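Local atomic coordinates of 33 kDa chaperonin (Thermotoga maritima, PDB entry 1VQ0), a protein that probably acts as a redox-regulated molecular chaperone, protecting thermally unfolding and oxidatively damaged proteins from irreversible aggregation. Residues M13-T18 / G232-A237; D75-G80 / V124-R129. One frame throughout, in Å; residues are numbered along the deposited sequence.

Contact 1: residues M13-T18 / G232-A237; sequences MIYYGT and GFVETA
Ile14 and Tyr16 face Ala237 and Glu235 as the two hydrogen-bonded pairs of an antiparallel beta ladder, which joins the N-terminal strand to strand 235-241 inside the large mixed sheet of Hsp33. Four main-chain bonds satisfy both groups of all four residues. Ile14 N donates to Ala237 O at 2.9 Å, nearly straight (176° at the hydrogen), while Ile14 O accepts from Ala237 N. Tyr16 N meets Glu235 O at 2.7 Å, and Tyr16 O takes Glu235 N at 2.8 Å. Tyr16 O has a second donor, a water that also donates to Glu235 OE1 at 2.6 Å and thereby links this carboxylate to the partner backbone. Between the bonded pairs, Thr236 CA lies 3.0 Å from Ile14 O as a C-H...O contact. Beyond Gly17 water replaces direct bonding: one molecule accepts from Thr18 N and donates to Phe233 O. On its other edge, strand 13-19 bonds to strand 24-30, Tyr15 pairing with Ile28. Tyr16 CG stands between its backbone N and carbonyl carbon (chi1 62°), and the ring crosses Glu235, whose CB lies over one face, offset toward the rim, 3.5 Å from Tyr16 CZ.

Contact 2: residues D75-G80 / V124-R129; sequences DIEGNG and VLRVVR
Asp75 OD2 is gripped side-on by two nitrogens of Arg126, NE at 3.0 Å and NH2 at 2.9 Å, and also forms a salt bridge with Arg84. Both Arg126 donors come from the same face of the carboxylate, more than 50° out of its plane, whereas OD2 lies in the guanidinium plane, at its edge. The bend at chi3 (-70°) sets NE where it can make this bond. NH2 also forms a salt bridge with Glu77 OE1, though the modelled 2.5 Å between Arg126 NH2 and Glu77 OE1 is very short and its exact length doubtful. A leucine in place of Arg126 would probably leave Glu77 without this mate and take from Asp75 OD2 the two N-H donors that grip it. Beneath this network runs an antiparallel ladder: Asp75 and Arg126 exchange two backbone bonds, as do Glu77 and Val124. On the opposite face of the sheet Ile76 CG1 rests 4.0 Å from Leu125 CG, an apolar pair. There Leu125 packs against Tyr155 of helix 149-160. Strand 123-130 lies between strands 71-78 and 137-142, with Gln140 of the latter accepting from Arg126 NH1, while Val124 touches Thr135 of the second subunit.

Overall arrangement
Both contacts are antiparallel ladders within one mixed sheet, with nearly equal angles between strand directions, 154° in contact 1 and 157° in contact 2. Their centres are 28 Å apart and their nearest atoms about 14 Å, so they do not touch; strands 84-90 and 94-99 intervene. They lie on opposite sides of the chain's centre, contact 1 at about 19 Å and contact 2 at about 11 Å, measured between centres. Along the chain, contact 2 is nested inside the loop that contact 1 closes. Neither supplies a zinc ligand, but strand 235-241 of contact 1 ends just before Cys243 and Cys245, which bind zinc together with Cys275 and Cys278.

Contact 1: residues M13-T18 / G232-A237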
loop_
_atom_site.group_PDB
_atom_site.type_symbol
_atom_site.label_atom_id
_atom_site.label_comp_id
_atom_site.label_asym_id
_atom_site.label_seq_id
_atom_site.Cartn_x
_atom_site.Cartn_y
_atom_site.Cartn_z
ATOM N N MET A 13 -26.080 -11.823 10.512
ATOM C CA MET A 13 -25.863 -11.140 11.775
ATOM C C MET A 13 -24.493 -11.086 12.435
ATOM O O MET A 13 -23.844 -12.111 12.664
ATOM C CB MET A 13 -26.792 -11.739 12.791
ATOM C CG MET A 13 -27.675 -10.731 13.273
ATOM S SD MET A 13 -28.031 -10.945 15.017
ATOM C CE MET A 13 -28.723 -9.358 15.319
ATOM N N ILE A 14 -24.127 -9.845 12.845
ATOM C CA ILE A 14 -22.844 -9.727 13.532
ATOM C C ILE A 14 -23.072 -9.320 14.990
ATOM O O ILE A 14 -23.984 -8.517 15.300
ATOM C CB ILE A 14 -21.871 -8.743 12.765
ATOM C CG1 ILE A 14 -20.452 -8.824 13.320
ATOM C CG2 ILE A 14 -22.371 -7.307 12.812
ATOM C CD1 ILE A 14 -19.355 -8.306 12.404
ATOM N N TYR A 15 -22.241 -9.877 15.876
ATOM C CA TYR A 15 -22.225 -9.527 17.316
ATOM C C TYR A 15 -20.860 -8.981 17.675
ATOM O O TYR A 15 -19.862 -9.540 17.249
ATOM C CB TYR A 15 -22.500 -10.737 18.205
ATOM C CG TYR A 15 -23.681 -11.580 17.810
ATOM C CD1 TYR A 15 -23.658 -12.326 16.621
ATOM C CD2 TYR A 15 -24.796 -11.658 18.618
ATOM C CE1 TYR A 15 -24.737 -13.131 16.246
ATOM C CE2 TYR A 15 -25.891 -12.474 18.263
ATOM C CZ TYR A 15 -25.844 -13.202 17.069
ATOM O OH TYR A 15 -26.906 -13.990 16.688
ATOM N N TYR A 16 -20.794 -7.937 18.496
ATOM C CA TYR A 16 -19.497 -7.347 18.788
ATOM C C TYR A 16 -19.420 -6.579 20.121
ATOM O O TYR A 16 -20.434 -6.145 20.699
ATOM C CB TYR A 16 -19.002 -6.492 17.598
ATOM C CG TYR A 16 -19.929 -5.332 17.292
ATOM C CD1 TYR A 16 -21.000 -5.483 16.416
ATOM C CD2 TYR A 16 -19.749 -4.081 17.917
ATOM C CE1 TYR A 16 -21.860 -4.416 16.140
ATOM C CE2 TYR A 16 -20.578 -3.019 17.620
ATOM C CZ TYR A 16 -21.645 -3.200 16.738
ATOM O OH TYR A 16 -22.486 -2.156 16.486
ATOM N N GLY A 17 -18.189 -6.451 20.618
ATOM C CA GLY A 17 -17.933 -5.876 21.948
ATOM C C GLY A 17 -16.446 -5.938 22.212
ATOM O O GLY A 17 -15.643 -6.176 21.300
ATOM N N THR A 18 -16.095 -5.694 23.469
ATOM C CA THR A 18 -14.737 -5.707 23.969
ATOM C C THR A 18 -14.680 -6.482 25.265
ATOM O O THR A 18 -15.719 -6.640 25.968
ATOM C CB THR A 18 -14.247 -4.283 24.294
ATOM O OG1 THR A 18 -15.056 -3.712 25.341
ATOM C CG2 THR A 18 -14.364 -3.336 23.018
ATOM N N GLY A 232 -19.484 -9.678 28.266
ATOM C CA GLY A 232 -20.337 -8.700 28.867
ATOM C C GLY A 232 -21.264 -8.103 27.834
ATOM O O GLY A 232 -21.988 -8.832 27.151
ATOM N N PHE A 233 -21.226 -6.776 27.726
ATOM C CA PHE A 233 -22.038 -6.037 26.766
ATOM C C PHE A 233 -21.670 -6.420 25.343
ATOM O O PHE A 233 -20.495 -6.483 24.991
ATOM C CB PHE A 233 -21.889 -4.528 26.954
ATOM C CG PHE A 233 -22.892 -3.689 26.153
ATOM C CD1 PHE A 233 -24.236 -3.652 26.493
ATOM C CD2 PHE A 233 -22.466 -2.906 25.088
ATOM C CE1 PHE A 233 -25.136 -2.866 25.754
ATOM C CE2 PHE A 233 -23.356 -2.123 24.350
ATOM C CZ PHE A 233 -24.673 -2.100 24.667
ATOM N N VAL A 234 -22.706 -6.699 24.563
ATOM C CA VAL A 234 -22.620 -7.070 23.165
ATOM C C VAL A 234 -23.600 -6.262 22.337
ATOM O O VAL A 234 -24.782 -6.150 22.671
ATOM C CB VAL A 234 -22.921 -8.571 22.942
ATOM C CG1 VAL A 234 -22.912 -8.914 21.429
ATOM C CG2 VAL A 234 -21.860 -9.418 23.609
ATOM N N GLU A 235 -23.111 -5.737 21.221
ATOM C CA GLU A 235 -23.937 -5.106 20.193
ATOM C C GLU A 235 -24.096 -6.025 18.958
ATOM O O GLU A 235 -23.258 -6.867 18.667
ATOM C CB GLU A 235 -23.318 -3.759 19.789
ATOM C CG GLU A 235 -23.618 -2.680 20.796
ATOM C CD GLU A 235 -22.857 -1.382 20.578
ATOM O OE1 GLU A 235 -21.603 -1.329 20.790
ATOM O OE2 GLU A 235 -23.546 -0.400 20.235
ATOM N N THR A 236 -25.202 -5.842 18.254
ATOM C CA THR A 236 -25.537 -6.608 17.055
ATOM C C THR A 236 -25.858 -5.726 15.854
ATOM O O THR A 236 -26.308 -4.601 15.985
ATOM C CB THR A 236 -26.762 -7.524 17.297
ATOM O OG1 THR A 236 -27.898 -6.719 17.576
ATOM C CG2 THR A 236 -26.601 -8.369 18.526
ATOM N N ALA A 237 -25.607 -6.223 14.666
ATOM C CA ALA A 237 -26.107 -5.537 13.490
ATOM C C ALA A 237 -26.398 -6.547 12.381
ATOM O O ALA A 237 -25.891 -7.647 12.362
ATOM C CB ALA A 237 -25.106 -4.529 13.018
HETATM O O HOH W 1 -20.067 -3.328 21.531
HETATM O O HOH W 2 -18.434 -4.548 24.937
HETATM O O HOH W 3 -18.614 -7.866 25.730
#

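Contact 2: residues D75-G80 / V124-R129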
loop_
_atom_site.group_PDB
_atom_site.type_symbol
_atom_site.label_atom_id
_atom_site.label_comp_id
_atom_site.label_asym_id
_atom_site.label_seq_id
_atom_site.Cartn_x
_atom_site.Cartn_y
_atom_site.Cartn_z
ATOM N N ASP A 75 -8.406 -6.834 -1.038
ATOM C CA ASP A 75 -8.022 -7.180 -2.385
ATOM C C ASP A 75 -6.798 -8.160 -2.336
ATOM O O ASP A 75 -5.675 -7.778 -2.049
ATOM C CB ASP A 75 -7.657 -5.895 -3.127
ATOM C CG ASP A 75 -7.179 -6.146 -4.500
ATOM O OD1 ASP A 75 -7.438 -7.223 -5.015
ATOM O OD2 ASP A 75 -6.535 -5.317 -5.158
ATOM N N ILE A 76 -7.098 -9.427 -2.507
ATOM C CA ILE A 76 -6.129 -10.491 -2.621
ATOM C C ILE A 76 -5.875 -10.827 -4.122
ATOM O O ILE A 76 -6.760 -11.091 -4.885
ATOM C CB ILE A 76 -6.582 -11.694 -1.859
ATOM C CG1 ILE A 76 -6.641 -11.358 -0.355
ATOM C CG2 ILE A 76 -5.629 -12.860 -2.100
ATOM C CD1 ILE A 76 -7.382 -12.375 0.407
ATOM N N GLU A 77 -4.628 -10.712 -4.509
ATOM C CA GLU A 77 -4.259 -10.971 -5.884
ATOM C C GLU A 77 -3.111 -12.004 -5.948
ATOM O O GLU A 77 -2.119 -11.900 -5.234
ATOM C CB GLU A 77 -3.872 -9.663 -6.539
ATOM C CG GLU A 77 -3.707 -9.815 -8.054
ATOM C CD GLU A 77 -3.506 -8.465 -8.738
ATOM O OE1 GLU A 77 -3.326 -7.446 -8.063
ATOM O OE2 GLU A 77 -3.542 -8.429 -9.955
ATOM N N GLY A 78 -3.277 -13.030 -6.765
ATOM C CA GLY A 78 -2.260 -14.100 -6.860
ATOM C C GLY A 78 -2.250 -14.820 -8.151
ATOM O O GLY A 78 -3.015 -14.473 -9.040
ATOM N N ASN A 79 -1.296 -15.764 -8.297
ATOM C CA ASN A 79 -1.114 -16.472 -9.548
ATOM C C ASN A 79 -1.892 -17.822 -9.682
ATOM O O ASN A 79 -1.713 -18.513 -10.647
ATOM C CB ASN A 79 0.388 -16.683 -9.860
ATOM C CG ASN A 79 1.057 -17.687 -8.930
ATOM O OD1 ASN A 79 0.425 -18.241 -8.038
ATOM N ND2 ASN A 79 2.380 -17.866 -9.101
ATOM N N GLY A 80 -2.702 -18.189 -8.703
ATOM C CA GLY A 80 -3.592 -19.303 -8.858
ATOM C C GLY A 80 -4.714 -18.993 -9.833
ATOM O O GLY A 80 -4.841 -17.860 -10.258
ATOM N N VAL A 124 -0.356 -11.546 -2.964
ATOM C CA VAL A 124 -0.337 -10.455 -1.983
ATOM C C VAL A 124 -1.765 -10.150 -1.471
ATOM O O VAL A 124 -2.771 -10.465 -2.104
ATOM C CB VAL A 124 0.282 -9.112 -2.597
ATOM C CG1 VAL A 124 1.579 -9.348 -3.158
ATOM C CG2 VAL A 124 -0.604 -8.470 -3.664
ATOM N N LEU A 125 -1.813 -9.517 -0.311
ATOM C CA LEU A 125 -3.047 -9.015 0.230
ATOM C C LEU A 125 -2.951 -7.499 0.442
ATOM O O LEU A 125 -1.998 -7.023 0.992
ATOM C CB LEU A 125 -3.359 -9.745 1.522
ATOM C CG LEU A 125 -4.583 -9.332 2.348
ATOM C CD1 LEU A 125 -4.919 -10.459 3.347
ATOM C CD2 LEU A 125 -4.315 -8.100 3.100
ATOM N N ARG A 126 -3.955 -6.796 -0.069
ATOM C CA ARG A 126 -4.165 -5.358 0.033
ATOM C C ARG A 126 -5.409 -5.037 0.835
ATOM O O ARG A 126 -6.403 -5.705 0.691
ATOM C CB ARG A 126 -4.335 -4.712 -1.363
ATOM C CG ARG A 126 -3.080 -4.539 -2.034
ATOM C CD ARG A 126 -3.078 -3.800 -3.354
ATOM N NE ARG A 126 -3.704 -4.613 -4.340
ATOM C CZ ARG A 126 -3.117 -5.416 -5.196
ATOM N NH1 ARG A 126 -1.827 -5.533 -5.264
ATOM N NH2 ARG A 126 -3.873 -6.086 -6.038
ATOM N N VAL A 127 -5.305 -4.010 1.673
ATOM C CA VAL A 127 -6.443 -3.384 2.349
ATOM C C VAL A 127 -6.482 -1.902 1.999
ATOM O O VAL A 127 -5.513 -1.155 2.236
ATOM C CB VAL A 127 -6.457 -3.655 3.836
ATOM C CG1 VAL A 127 -7.589 -2.867 4.563
ATOM C CG2 VAL A 127 -6.584 -5.169 4.047
ATOM N N VAL A 128 -7.602 -1.520 1.390
ATOM C CA VAL A 128 -7.924 -0.127 0.999
ATOM C C VAL A 128 -8.905 0.451 2.003
ATOM O O VAL A 128 -9.955 -0.126 2.258
ATOM C CB VAL A 128 -8.532 -0.075 -0.390
ATOM C CG1 VAL A 128 -8.711 1.305 -0.879
ATOM C CG2 VAL A 128 -7.618 -0.848 -1.350
ATOM N N ARG A 129 -8.516 1.561 2.611
ATOM C CA ARG A 129 -9.357 2.257 3.559
ATOM C C ARG A 129 -9.771 3.597 2.958
ATOM O O ARG A 129 -8.997 4.519 2.817
ATOM C CB ARG A 129 -8.620 2.458 4.839
ATOM C CG ARG A 129 -8.536 1.197 5.668
ATOM C CD ARG A 129 -9.414 1.397 6.912
ATOM N NE ARG A 129 -8.629 1.702 8.040
ATOM C CZ ARG A 129 -9.028 2.216 9.190
ATOM N NH1 ARG A 129 -10.230 2.641 9.511
ATOM N NH2 ARG A 129 -8.112 2.369 10.067
#